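Local coordinates for DUF1611 domain-containing protein (Anabaena variabilis, PDB 2OBN), which is of unknown function but pairs a Rossmann-like domain with a P-loop NTPase-like domain, a make-up that suggests nucleotide binding, at residues L27-Y32 against G193-G198; D91-L96 against A115-L120; H174-L179 against F337-L342; A244-I249 against E287-G292. The protein carries 2 engineered substitutions. All blocks are in the same frame, centred on the assembly; numbering follows the deposited sequence.

Interaction 1: L27-Y32 against G193-G198; sequences LALLRY and GVMLEG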
loop_
_atom_site.group_PDB
_atom_site.type_symbol
_atom_site.label_atom_id
_atom_site.label_comp_id
_atom_site.label_asym_id
_atom_site.label_seq_id
_atom_site.Cartn_x
_atom_site.Cartn_y
_atom_site.Cartn_z
ATOM N N LEU B 27 7.990 8.225 -23.332
ATOM C CA LEU B 27 9.439 8.323 -23.550
ATOM C C LEU B 27 10.171 7.083 -23.057
ATOM O O LEU B 27 11.202 6.702 -23.611
ATOM C CB LEU B 27 10.000 9.549 -22.857
ATOM C CG LEU B 27 9.497 10.897 -23.374
ATOM C CD1 LEU B 27 9.867 12.009 -22.387
ATOM C CD2 LEU B 27 10.044 11.185 -24.746
ATOM N N ALA B 28 9.668 6.462 -21.996
ATOM C CA ALA B 28 10.296 5.245 -21.502
ATOM C C ALA B 28 10.143 4.146 -22.550
ATOM O O ALA B 28 11.096 3.434 -22.847
ATOM C CB ALA B 28 9.704 4.826 -20.173
ATOM N N LEU B 29 8.950 4.027 -23.124
ATOM C CA LEU B 29 8.706 3.048 -24.189
ATOM C C LEU B 29 9.600 3.323 -25.404
ATOM O O LEU B 29 10.185 2.407 -25.972
ATOM C CB LEU B 29 7.223 3.051 -24.602
ATOM C CG LEU B 29 6.189 2.645 -23.537
ATOM C CD1 LEU B 29 4.776 2.783 -24.102
ATOM C CD2 LEU B 29 6.414 1.242 -23.026
ATOM N N LEU B 30 9.698 4.583 -25.812
ATOM C CA LEU B 30 10.575 4.956 -26.923
ATOM C C LEU B 30 12.037 4.627 -26.611
ATOM O O LEU B 30 12.798 4.281 -27.506
ATOM C CB LEU B 30 10.442 6.447 -27.245
ATOM C CG LEU B 30 9.109 6.882 -27.878
ATOM C CD1 LEU B 30 8.947 8.383 -27.771
ATOM C CD2 LEU B 30 8.968 6.414 -29.346
ATOM N N ARG B 31 12.433 4.744 -25.347
ATOM C CA ARG B 31 13.807 4.465 -24.953
ATOM C C ARG B 31 14.090 2.967 -24.831
ATOM O O ARG B 31 15.202 2.531 -25.125
ATOM C CB ARG B 31 14.148 5.202 -23.643
ATOM C CG ARG B 31 15.566 4.978 -23.129
ATOM C CD ARG B 31 15.907 5.802 -21.872
ATOM N NE ARG B 31 16.408 7.142 -22.210
ATOM C CZ ARG B 31 15.767 8.311 -22.065
ATOM N NH1 ARG B 31 14.546 8.405 -21.525
ATOM N NH2 ARG B 31 16.384 9.428 -22.445
ATOM N N TYR B 32 13.103 2.168 -24.421
ATOM C CA TYR B 32 13.373 0.762 -24.171
ATOM C C TYR B 32 12.594 -0.313 -24.957
ATOM O O TYR B 32 13.061 -1.440 -25.041
ATOM C CB TYR B 32 13.210 0.505 -22.673
ATOM C CG TYR B 32 14.197 1.245 -21.778
ATOM C CD1 TYR B 32 15.566 0.980 -21.850
ATOM C CD2 TYR B 32 13.761 2.156 -20.820
ATOM C CE1 TYR B 32 16.473 1.615 -21.019
ATOM C CE2 TYR B 32 14.662 2.797 -19.990
ATOM C CZ TYR B 32 16.018 2.516 -20.086
ATOM O OH TYR B 32 16.914 3.157 -19.265
ATOM N N GLY B 193 6.840 -0.559 -16.879
ATOM C CA GLY B 193 7.617 -1.785 -16.833
ATOM C C GLY B 193 6.831 -2.953 -17.377
ATOM O O GLY B 193 7.376 -3.784 -18.088
ATOM N N VAL B 194 5.548 -3.027 -17.015
ATOM C CA VAL B 194 4.671 -4.110 -17.485
ATOM C C VAL B 194 4.436 -3.994 -18.990
ATOM O O VAL B 194 4.389 -5.004 -19.679
ATOM C CB VAL B 194 3.335 -4.135 -16.718
ATOM C CG1 VAL B 194 2.371 -5.155 -17.313
ATOM C CG2 VAL B 194 3.583 -4.447 -15.243
HETATM N N MSE B 195 4.287 -2.767 -19.488
HETATM C CA MSE B 195 4.151 -2.528 -20.936
HETATM C C MSE B 195 5.398 -2.943 -21.709
HETATM O O MSE B 195 5.298 -3.466 -22.825
HETATM C CB MSE B 195 3.811 -1.068 -21.225
HETATM C CG MSE B 195 2.348 -0.777 -21.050
HETATM SE SE MSE B 195 1.888 1.063 -21.340
HETATM C CE MSE B 195 2.035 1.726 -19.582
ATOM N N LEU B 196 6.567 -2.720 -21.113
ATOM C CA LEU B 196 7.817 -3.149 -21.729
ATOM C C LEU B 196 7.987 -4.660 -21.754
ATOM O O LEU B 196 8.322 -5.241 -22.781
ATOM C CB LEU B 196 9.023 -2.556 -21.000
ATOM C CG LEU B 196 9.361 -1.108 -21.310
ATOM C CD1 LEU B 196 10.576 -0.718 -20.497
ATOM C CD2 LEU B 196 9.624 -0.926 -22.805
ATOM N N GLU B 197 7.794 -5.285 -20.600
ATOM C CA GLU B 197 7.995 -6.720 -20.477
ATOM C C GLU B 197 6.817 -7.529 -20.961
ATOM O O GLU B 197 6.982 -8.688 -21.330
ATOM C CB GLU B 197 8.306 -7.086 -19.025
ATOM C CG GLU B 197 9.640 -6.540 -18.550
ATOM C CD GLU B 197 10.819 -7.137 -19.315
ATOM O OE1 GLU B 197 10.838 -8.370 -19.521
ATOM O OE2 GLU B 197 11.723 -6.373 -19.704
ATOM N N GLY B 198 5.631 -6.925 -20.944
ATOM C CA GLY B 198 4.405 -7.608 -21.320
ATOM C C GLY B 198 3.856 -8.416 -20.158
ATOM O O GLY B 198 2.859 -9.125 -20.317
#

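Interaction 2: D91-L96 against A115-L120; sequences DYWIEL and ANIPDL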
loop_
_atom_site.group_PDB
_atom_site.type_symbol
_atom_site.label_atom_id
_atom_site.label_comp_id
_atom_site.label_asym_id
_atom_site.label_seq_id
_atom_site.Cartn_x
_atom_site.Cartn_y
_atom_site.Cartn_z
ATOM N N ASP B 91 -9.833 15.973 -24.066
ATOM C CA ASP B 91 -9.249 15.918 -25.418
ATOM C C ASP B 91 -8.705 14.541 -25.834
ATOM O O ASP B 91 -8.403 14.328 -27.009
ATOM C CB ASP B 91 -8.197 17.029 -25.626
ATOM C CG ASP B 91 -7.020 16.949 -24.654
ATOM O OD1 ASP B 91 -7.012 16.096 -23.747
ATOM O OD2 ASP B 91 -6.091 17.771 -24.801
ATOM N N TYR B 92 -8.599 13.611 -24.887
ATOM C CA TYR B 92 -8.106 12.254 -25.182
ATOM C C TYR B 92 -9.113 11.418 -25.973
ATOM O O TYR B 92 -8.724 10.694 -26.878
ATOM C CB TYR B 92 -7.792 11.486 -23.889
ATOM C CG TYR B 92 -6.493 11.815 -23.164
ATOM C CD1 TYR B 92 -5.939 13.095 -23.187
ATOM C CD2 TYR B 92 -5.883 10.854 -22.351
ATOM C CE1 TYR B 92 -4.767 13.385 -22.489
ATOM C CE2 TYR B 92 -4.727 11.139 -21.630
ATOM C CZ TYR B 92 -4.170 12.406 -21.703
ATOM O OH TYR B 92 -3.022 12.686 -20.988
ATOM N N TRP B 93 -10.395 11.530 -25.619
ATOM C CA TRP B 93 -11.468 10.713 -26.218
ATOM C C TRP B 93 -11.484 10.674 -27.747
ATOM O O TRP B 93 -11.658 9.614 -28.335
ATOM C CB TRP B 93 -12.854 11.153 -25.709
ATOM C CG TRP B 93 -13.009 11.034 -24.230
ATOM C CD1 TRP B 93 -13.036 12.054 -23.330
ATOM C CD2 TRP B 93 -13.106 9.823 -23.472
ATOM N NE1 TRP B 93 -13.169 11.560 -22.058
ATOM C CE2 TRP B 93 -13.210 10.191 -22.115
ATOM C CE3 TRP B 93 -13.128 8.462 -23.807
ATOM C CZ2 TRP B 93 -13.335 9.247 -21.090
ATOM C CZ3 TRP B 93 -13.248 7.527 -22.790
ATOM C CH2 TRP B 93 -13.349 7.924 -21.448
ATOM N N ILE B 94 -11.322 11.830 -28.380
ATOM C CA ILE B 94 -11.308 11.902 -29.841
ATOM C C ILE B 94 -10.216 10.986 -30.408
ATOM O O ILE B 94 -10.473 10.207 -31.340
ATOM C CB ILE B 94 -11.096 13.353 -30.343
ATOM C CG1 ILE B 94 -12.329 14.211 -30.032
ATOM C CG2 ILE B 94 -10.835 13.369 -31.856
ATOM C CD1 ILE B 94 -12.111 15.709 -30.223
ATOM N N GLU B 95 -9.015 11.081 -29.831
ATOM C CA GLU B 95 -7.872 10.279 -30.276
ATOM C C GLU B 95 -8.097 8.790 -30.042
ATOM O O GLU B 95 -7.781 7.963 -30.901
ATOM C CB GLU B 95 -6.577 10.752 -29.596
ATOM C CG GLU B 95 -6.112 12.192 -29.957
ATOM C CD GLU B 95 -5.666 12.379 -31.424
ATOM O OE1 GLU B 95 -6.437 12.065 -32.354
ATOM O OE2 GLU B 95 -4.545 12.883 -31.651
ATOM N N LEU B 96 -8.671 8.463 -28.890
ATOM C CA LEU B 96 -8.968 7.079 -28.542
ATOM C C LEU B 96 -10.001 6.505 -29.503
ATOM O O LEU B 96 -9.794 5.438 -30.091
ATOM C CB LEU B 96 -9.473 6.977 -27.092
ATOM C CG LEU B 96 -8.535 7.517 -26.001
ATOM C CD1 LEU B 96 -9.136 7.324 -24.605
ATOM C CD2 LEU B 96 -7.145 6.900 -26.070
ATOM N N ALA B 115 -11.561 -0.410 -20.612
ATOM C CA ALA B 115 -12.090 -1.608 -21.280
ATOM C C ALA B 115 -13.605 -1.792 -21.195
ATOM O O ALA B 115 -14.179 -2.458 -22.046
ATOM C CB ALA B 115 -11.397 -2.859 -20.752
ATOM N N ASN B 116 -14.240 -1.223 -20.173
ATOM C CA ASN B 116 -15.689 -1.357 -19.998
ATOM C C ASN B 116 -16.461 -0.046 -20.113
ATOM O O ASN B 116 -17.481 0.142 -19.449
ATOM C CB ASN B 116 -15.988 -2.060 -18.671
ATOM C CG ASN B 116 -15.497 -3.493 -18.660
ATOM O OD1 ASN B 116 -14.548 -3.831 -17.950
ATOM N ND2 ASN B 116 -16.109 -4.332 -19.488
ATOM N N ILE B 117 -15.975 0.857 -20.957
ATOM C CA ILE B 117 -16.678 2.102 -21.225
ATOM C C ILE B 117 -17.480 1.860 -22.508
ATOM O O ILE B 117 -16.888 1.626 -23.557
ATOM C CB ILE B 117 -15.709 3.288 -21.346
ATOM C CG1 ILE B 117 -15.070 3.523 -19.970
ATOM C CG2 ILE B 117 -16.448 4.542 -21.888
ATOM C CD1 ILE B 117 -14.189 4.716 -19.867
ATOM N N PRO B 118 -18.829 1.892 -22.420
ATOM C CA PRO B 118 -19.686 1.617 -23.584
ATOM C C PRO B 118 -19.330 2.385 -24.847
ATOM O O PRO B 118 -19.376 1.825 -25.936
ATOM C CB PRO B 118 -21.072 2.048 -23.108
ATOM C CG PRO B 118 -21.037 1.908 -21.650
ATOM C CD PRO B 118 -19.631 2.195 -21.216
ATOM N N ASP B 119 -18.958 3.651 -24.689
ATOM C CA ASP B 119 -18.629 4.521 -25.822
ATOM C C ASP B 119 -17.392 4.048 -26.577
ATOM O O ASP B 119 -17.230 4.373 -27.756
ATOM C CB ASP B 119 -18.419 5.970 -25.361
ATOM C CG ASP B 119 -19.565 6.490 -24.493
ATOM O OD1 ASP B 119 -19.884 5.847 -23.462
ATOM O OD2 ASP B 119 -20.118 7.561 -24.825
ATOM N N LEU B 120 -16.516 3.314 -25.886
ATOM C CA LEU B 120 -15.316 2.734 -26.489
ATOM C C LEU B 120 -15.595 1.301 -26.945
ATOM O O LEU B 120 -15.241 0.946 -28.066
ATOM C CB LEU B 120 -14.123 2.793 -25.527
ATOM C CG LEU B 120 -13.655 4.193 -25.105
ATOM C CD1 LEU B 120 -12.398 4.073 -24.263
ATOM C CD2 LEU B 120 -13.397 5.111 -26.312
#

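Interaction 3: H174-L179 against F337-L342; sequences HWAAKL and FGADVL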
loop_
_atom_site.group_PDB
_atom_site.type_symbol
_atom_site.label_atom_id
_atom_site.label_comp_id
_atom_site.label_asym_id
_atom_site.label_seq_id
_atom_site.Cartn_x
_atom_site.Cartn_y
_atom_site.Cartn_z
ATOM N N HIS B 174 20.482 -5.631 -14.900
ATOM C CA HIS B 174 20.053 -6.885 -15.511
ATOM C C HIS B 174 20.858 -7.202 -16.778
ATOM O O HIS B 174 21.272 -8.358 -17.003
ATOM C CB HIS B 174 18.543 -6.853 -15.821
ATOM C CG HIS B 174 18.117 -7.856 -16.848
ATOM N ND1 HIS B 174 18.169 -9.220 -16.633
ATOM C CD2 HIS B 174 17.636 -7.690 -18.105
ATOM C CE1 HIS B 174 17.752 -9.848 -17.718
ATOM N NE2 HIS B 174 17.420 -8.944 -18.626
ATOM N N TRP B 175 21.064 -6.192 -17.617
ATOM C CA TRP B 175 21.843 -6.386 -18.835
ATOM C C TRP B 175 23.313 -6.705 -18.534
ATOM O O TRP B 175 23.917 -7.510 -19.242
ATOM C CB TRP B 175 21.699 -5.201 -19.785
ATOM C CG TRP B 175 20.283 -5.000 -20.236
ATOM C CD1 TRP B 175 19.387 -5.978 -20.561
ATOM C CD2 TRP B 175 19.621 -3.761 -20.469
ATOM N NE1 TRP B 175 18.200 -5.426 -20.938
ATOM C CE2 TRP B 175 18.314 -4.066 -20.906
ATOM C CE3 TRP B 175 20.001 -2.420 -20.350
ATOM C CZ2 TRP B 175 17.381 -3.084 -21.221
ATOM C CZ3 TRP B 175 19.076 -1.444 -20.665
ATOM C CH2 TRP B 175 17.780 -1.782 -21.099
ATOM N N ALA B 176 23.862 -6.112 -17.471
ATOM C CA ALA B 176 25.258 -6.371 -17.071
ATOM C C ALA B 176 25.421 -7.790 -16.546
ATOM O O ALA B 176 26.397 -8.456 -16.877
ATOM C CB ALA B 176 25.722 -5.383 -16.019
ATOM N N ALA B 177 24.481 -8.241 -15.718
ATOM C CA ALA B 177 24.520 -9.621 -15.210
ATOM C C ALA B 177 24.398 -10.644 -16.344
ATOM O O ALA B 177 25.046 -11.697 -16.307
ATOM C CB ALA B 177 23.433 -9.840 -14.202
ATOM N N LYS B 178 23.553 -10.343 -17.331
ATOM C CA LYS B 178 23.364 -11.224 -18.498
ATOM C C LYS B 178 24.638 -11.297 -19.343
ATOM O O LYS B 178 25.034 -12.374 -19.837
ATOM C CB LYS B 178 22.206 -10.723 -19.381
ATOM C CG LYS B 178 21.879 -11.677 -20.525
ATOM C CD LYS B 178 20.740 -11.213 -21.422
ATOM C CE LYS B 178 20.524 -12.270 -22.525
ATOM N NZ LYS B 178 19.482 -11.917 -23.535
ATOM N N LEU B 179 25.260 -10.142 -19.526
ATOM C CA LEU B 179 26.473 -10.033 -20.327
ATOM C C LEU B 179 27.595 -10.864 -19.729
ATOM O O LEU B 179 28.415 -11.449 -20.461
ATOM C CB LEU B 179 26.909 -8.561 -20.455
ATOM C CG LEU B 179 28.081 -8.261 -21.393
ATOM C CD1 LEU B 179 27.775 -8.585 -22.843
ATOM C CD2 LEU B 179 28.445 -6.813 -21.280
ATOM N N PHE B 337 27.881 5.482 -17.425
ATOM C CA PHE B 337 29.198 4.849 -17.390
ATOM C C PHE B 337 29.217 3.323 -17.301
ATOM O O PHE B 337 30.297 2.733 -17.291
ATOM C CB PHE B 337 30.007 5.423 -16.229
ATOM C CG PHE B 337 30.130 6.917 -16.252
ATOM C CD1 PHE B 337 30.920 7.548 -17.211
ATOM C CD2 PHE B 337 29.488 7.699 -15.297
ATOM C CE1 PHE B 337 31.049 8.931 -17.231
ATOM C CE2 PHE B 337 29.614 9.096 -15.307
ATOM C CZ PHE B 337 30.399 9.709 -16.273
ATOM N N GLY B 338 28.053 2.678 -17.247
ATOM C CA GLY B 338 27.976 1.222 -17.131
ATOM C C GLY B 338 27.624 0.766 -15.720
ATOM O O GLY B 338 27.892 1.456 -14.743
ATOM N N ALA B 339 27.064 -0.435 -15.613
ATOM C CA ALA B 339 26.604 -0.953 -14.333
ATOM C C ALA B 339 27.569 -1.866 -13.580
ATOM O O ALA B 339 27.254 -2.261 -12.449
ATOM C CB ALA B 339 25.282 -1.683 -14.545
ATOM N N ASP B 340 28.721 -2.211 -14.167
ATOM C CA ASP B 340 29.627 -3.205 -13.531
ATOM C C ASP B 340 30.079 -2.871 -12.108
ATOM O O ASP B 340 30.188 -3.762 -11.264
ATOM C CB ASP B 340 30.843 -3.521 -14.425
ATOM C CG ASP B 340 30.505 -4.464 -15.592
ATOM O OD1 ASP B 340 29.530 -5.237 -15.519
ATOM O OD2 ASP B 340 31.243 -4.448 -16.587
ATOM N N VAL B 341 30.348 -1.598 -11.851
ATOM C CA VAL B 341 30.734 -1.137 -10.513
ATOM C C VAL B 341 29.680 -1.531 -9.460
ATOM O O VAL B 341 30.039 -1.960 -8.371
ATOM C CB VAL B 341 30.992 0.395 -10.526
ATOM C CG1 VAL B 341 31.032 0.993 -9.130
ATOM C CG2 VAL B 341 32.299 0.694 -11.285
ATOM N N LEU B 342 28.395 -1.419 -9.792
ATOM C CA LEU B 342 27.330 -1.788 -8.845
ATOM C C LEU B 342 26.962 -3.281 -8.891
ATOM O O LEU B 342 26.516 -3.841 -7.888
ATOM C CB LEU B 342 26.102 -0.901 -9.034
ATOM C CG LEU B 342 26.357 0.601 -8.882
ATOM C CD1 LEU B 342 25.060 1.381 -9.081
ATOM C CD2 LEU B 342 26.993 0.958 -7.535
HETATM O O HOH W 1 28.665 -6.513 -17.453
#

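Interaction 4: A244-I249 against E287-G292; sequences ATLPLI and ETVASG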
loop_
_atom_site.group_PDB
_atom_site.type_symbol
_atom_site.label_atom_id
_atom_site.label_comp_id
_atom_site.label_asym_id
_atom_site.label_seq_id
_atom_site.Cartn_x
_atom_site.Cartn_y
_atom_site.Cartn_z
ATOM N N ALA B 244 4.494 2.366 -2.031
ATOM C CA ALA B 244 4.921 1.145 -2.738
ATOM C C ALA B 244 6.262 0.531 -2.391
ATOM O O ALA B 244 6.493 -0.645 -2.669
ATOM C CB ALA B 244 4.838 1.368 -4.250
ATOM N N THR B 245 7.162 1.305 -1.813
ATOM C CA THR B 245 8.448 0.750 -1.443
ATOM C C THR B 245 8.305 -0.335 -0.367
ATOM O O THR B 245 9.027 -1.330 -0.409
ATOM C CB THR B 245 9.420 1.829 -0.909
ATOM O OG1 THR B 245 9.524 2.902 -1.851
ATOM C CG2 THR B 245 10.798 1.224 -0.703
ATOM N N LEU B 246 7.384 -0.158 0.579
ATOM C CA LEU B 246 7.270 -1.127 1.668
ATOM C C LEU B 246 6.899 -2.542 1.161
ATOM O O LEU B 246 7.623 -3.495 1.464
ATOM C CB LEU B 246 6.345 -0.616 2.771
ATOM C CG LEU B 246 6.189 -1.473 4.026
ATOM C CD1 LEU B 246 7.542 -1.846 4.673
ATOM C CD2 LEU B 246 5.267 -0.736 5.011
ATOM N N PRO B 247 5.783 -2.687 0.398
ATOM C CA PRO B 247 5.488 -4.020 -0.161
ATOM C C PRO B 247 6.571 -4.577 -1.087
ATOM O O PRO B 247 6.739 -5.787 -1.150
ATOM C CB PRO B 247 4.167 -3.810 -0.922
ATOM C CG PRO B 247 4.017 -2.315 -1.073
ATOM C CD PRO B 247 4.711 -1.719 0.092
ATOM N N LEU B 248 7.289 -3.727 -1.815
ATOM C CA LEU B 248 8.398 -4.227 -2.655
ATOM C C LEU B 248 9.444 -4.932 -1.795
ATOM O O LEU B 248 9.850 -6.051 -2.096
ATOM C CB LEU B 248 9.032 -3.098 -3.463
ATOM C CG LEU B 248 8.164 -2.635 -4.633
ATOM C CD1 LEU B 248 8.698 -1.348 -5.246
ATOM C CD2 LEU B 248 8.048 -3.707 -5.687
ATOM N N ILE B 249 9.836 -4.279 -0.707
ATOM C CA ILE B 249 10.800 -4.832 0.245
ATOM C C ILE B 249 10.260 -6.091 0.960
ATOM O O ILE B 249 10.947 -7.094 1.074
ATOM C CB ILE B 249 11.197 -3.768 1.293
ATOM C CG1 ILE B 249 12.041 -2.685 0.632
ATOM C CG2 ILE B 249 11.977 -4.398 2.444
ATOM C CD1 ILE B 249 12.417 -1.500 1.544
ATOM N N GLU B 287 17.798 0.609 5.293
ATOM C CA GLU B 287 18.333 -0.588 5.938
ATOM C C GLU B 287 17.502 -1.002 7.145
ATOM O O GLU B 287 17.241 -2.198 7.346
ATOM C CB GLU B 287 19.814 -0.421 6.287
ATOM C CG GLU B 287 20.694 -0.513 5.044
ATOM C CD GLU B 287 22.186 -0.370 5.324
ATOM O OE1 GLU B 287 22.562 -0.008 6.464
ATOM O OE2 GLU B 287 22.977 -0.604 4.383
ATOM N N THR B 288 17.090 -0.012 7.932
ATOM C CA THR B 288 16.271 -0.234 9.119
ATOM C C THR B 288 14.901 -0.795 8.730
ATOM O O THR B 288 14.398 -1.700 9.411
ATOM C CB THR B 288 16.145 1.074 9.952
ATOM O OG1 THR B 288 17.432 1.411 10.497
ATOM C CG2 THR B 288 15.143 0.930 11.109
ATOM N N VAL B 289 14.310 -0.261 7.650
ATOM C CA VAL B 289 13.026 -0.751 7.125
ATOM C C VAL B 289 13.191 -2.171 6.592
ATOM O O VAL B 289 12.384 -3.039 6.887
ATOM C CB VAL B 289 12.440 0.174 6.013
ATOM C CG1 VAL B 289 11.212 -0.446 5.323
ATOM C CG2 VAL B 289 12.041 1.525 6.596
ATOM N N ALA B 290 14.245 -2.413 5.821
ATOM C CA ALA B 290 14.471 -3.732 5.236
ATOM C C ALA B 290 14.737 -4.828 6.278
ATOM O O ALA B 290 14.270 -5.951 6.102
ATOM C CB ALA B 290 15.582 -3.676 4.198
ATOM N N SER B 291 15.457 -4.511 7.356
ATOM C CA SER B 291 15.693 -5.481 8.425
ATOM C C SER B 291 14.539 -5.512 9.437
ATOM O O SER B 291 14.465 -6.431 10.262
ATOM C CB SER B 291 16.967 -5.149 9.204
ATOM O OG SER B 291 16.766 -4.005 10.032
ATOM N N GLY B 292 13.661 -4.511 9.394
ATOM C CA GLY B 292 12.561 -4.416 10.355
ATOM C C GLY B 292 13.090 -4.384 11.776
ATOM O O GLY B 292 12.559 -5.062 12.658
#

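Interaction 1: L27-Y32 against G193-G198
Leu-196 reaches between Leu-29 and Tyr-32. Its CD1 packs on Tyr-32 CB at 3.6 Å, while its CD2 meets Leu-29 CD2 at 3.9 Å and also lies close to the backbone carbonyl carbon and CB of Tyr-32. Leu-29 CD2 also touches Met-195 CB, likewise at 3.9 Å, the leucine and the selenomethionine side chain crossing at about a right angle. Leu-196 gets there with CG beside its own backbone N (chi1 -79°) and an extended chi2 that carries CD1 forward to the 27-32 helix, with CD2 branching beside it. The Tyr-32 ring turns away from this contact, so its CB, rather than its aromatic carbons, does most of the touching. Arg-31 CG lies over the centre of one ring face, and the tyrosine OH is hydrogen-bonded to Ser-168 OG at the start of helix 166-179. An alanine in place of Leu-196 would probably leave Tyr-32 CB without its methyl partner and Leu-29 CD2 with Met-195 alone across the contact. Further out, Val-78 of strand 76-79 touches both Leu-29 and Met-195, and Met-167 packs on both Tyr-32 and Leu-196. The short helical segments run roughly parallel, crossing at -32° with their axes 10.2 Å apart at closest approach, and no hydrogen bond links them. This is apolar helix-helix packing at a domain junction: helix 24-32 belongs with the parallel sheet of the Rossmann-like part, helix 191-197 with the parallel sheet of the P-loop part.

Interaction 2: D91-L96 against A115-L120
At one end of the six-stranded parallel sheet of the Rossmann-like domain, Trp-93, Ile-117 and Leu-120 join helix 92-101 to the loop and first turn of helix 118-121. Helix 92-101 is the connection from strand 76-79 to its parallel neighbour 105-108, a beta-alpha-beta crossover; helix 118-121 lies on the way from 105-108 to the outermost strand 130-132. The indole meets the second segment with the rim of its six-membered ring. CH2 touches Ile-117 CD1 at 3.7 Å, the methyl lying in the ring plane at the edge, and the neighbouring CZ3 takes Leu-120 CD1 at 3.8 Å, again near the plane. Both aliphatic chains cross the indole at about a right angle. With CG beside the backbone N (chi1 -60°) and the ring turned by a chi2 of 107°, Trp-93 sends this rim across to the other segment although its CB does not aim directly there. Deeper in, Leu-96 CB faces Leu-120 CD2 at a looser 4.4 Å. A serine in place of Trp-93 would probably leave Ile-117 CD1 without its partner across the contact and Leu-120 held here by the looser Leu-96 contact. Ile-117 occupies the N-cap position of helix 118-121, and its carbonyl O receives the Leu-120 N-H at 2.9 Å, fixing the two touching residues relative to each other. Beyond the contact, Leu-120 rests on Ile-130, and Leu-96 on Leu-77 and Ile-79. With no hydrogen bond across the segments, attraction here comes from carbon-carbon packing and the removal of apolar surface from water.

Interaction 3: H174-L179 against F337-L342
Ala-176 meets both Ala-339 and Asp-340, and it does so in two different ways. The apolar part is small: Ala-176 CB and Ala-339 CB face each other at 4.0 Å, each directed toward the opposite segment. With only a methyl on each side, the backbones come close, the two CA atoms lying 6.2 Å apart. Asp-340 adds a van der Waals contact, its OD1 standing 3.8 Å from Ala-176 CB. The polar part runs through one water, which donates to Ala-176 O at 3.0 Å and to Asp-340 OD1 at a distance too short to be taken exactly, linking the helix carbonyl to the carboxylate where no direct hydrogen bond spans the segments. Asp-340 holds CG beside its backbone N (chi1 -77°), which brings OD1 back toward the 174-179 helix. The same oxygen forms a salt bridge with Arg-180 NH1, just past the end of that helix; the positive charge would be expected to favour the ionised carboxylate. Backbone conformation also shapes the approach: Gly-338 has a phi of 103°, and at its backbone angles a CB would jam against the carbonyl O of Phe-337. This glycine makes the turn between helix 334-337 and the Ala-339 that touches Ala-176. In the fold, the contact sets the C-terminal part of helix 166-179 against the N-terminal part of the last helix, 340-347, and the residue leading into it. Leu-343 from that last helix packs on Ala-176 and Ala-177, while Val-334 lies against Ala-339 and Phe-337 is received by helix 313-327 and strand 331-332.

Interaction 4: A244-I249 against E287-G292
Leu-246 and Ile-249 face Val-289 and Ala-290 across two helical segments that cross at -51°, their axes 10.4 Å apart at closest approach. Val-289 CG1 is the shared point, touching Leu-246 CD1 at 4.0 Å and Ile-249 CD1 at 4.1 Å. Leu-246 places its CG opposite the backbone N across the CA-CB bond (chi1 -176°), which brings CD1 over to the valine; Ile-249 instead crosses Val-289 at about a right angle. The other branch of the isoleucine, CG2, sits on the backbone of the facing helix, 3.8 Å from Ala-290 CA, an approach that the small alanine side chain permits. All four residues are buried and the contact is wholly apolar. A polar tie lies close by, where Arg-250 NH1 is hydrogen-bonded to Val-289 O. Gly-292, with its positive phi, serves as the C-prime residue of the Schellman motif that ends helix 279-291. These helices lie at the dimer interface: Thr-243 of the second subunit touches Leu-246, and Val-289 of the second subunit meets Val-289 of this chain. Ile-249 also rests on Leu-156 of strand 153-159, so helix 245-252 is seated on the parallel sheet of the P-loop domain.

Overall arrangement
Interactions 1 and 3 meet through helix 166-179: Tyr-32 CD1 of interaction 1 packs on Trp-175 CH2 of interaction 3 at 3.6 Å, with the two centres 19 Å apart. Interaction 1 is the one contact of the four whose segments lie on helices of the two different sheets. Interaction 2 belongs to the Rossmann-like part, its centre 23 Å from interaction 1 and 42 Å from interaction 3, which lies on the opposite side of the chain's centre from it. Interactions 3 and 4 both lie in the P-loop domain, 24 Å apart between centres; interaction 4 alone touches the second subunit. Helix 166-179 follows strand 153-159 as the helix after the nucleotide loop does in P-loop proteins, consistent with a nucleotide site near its start.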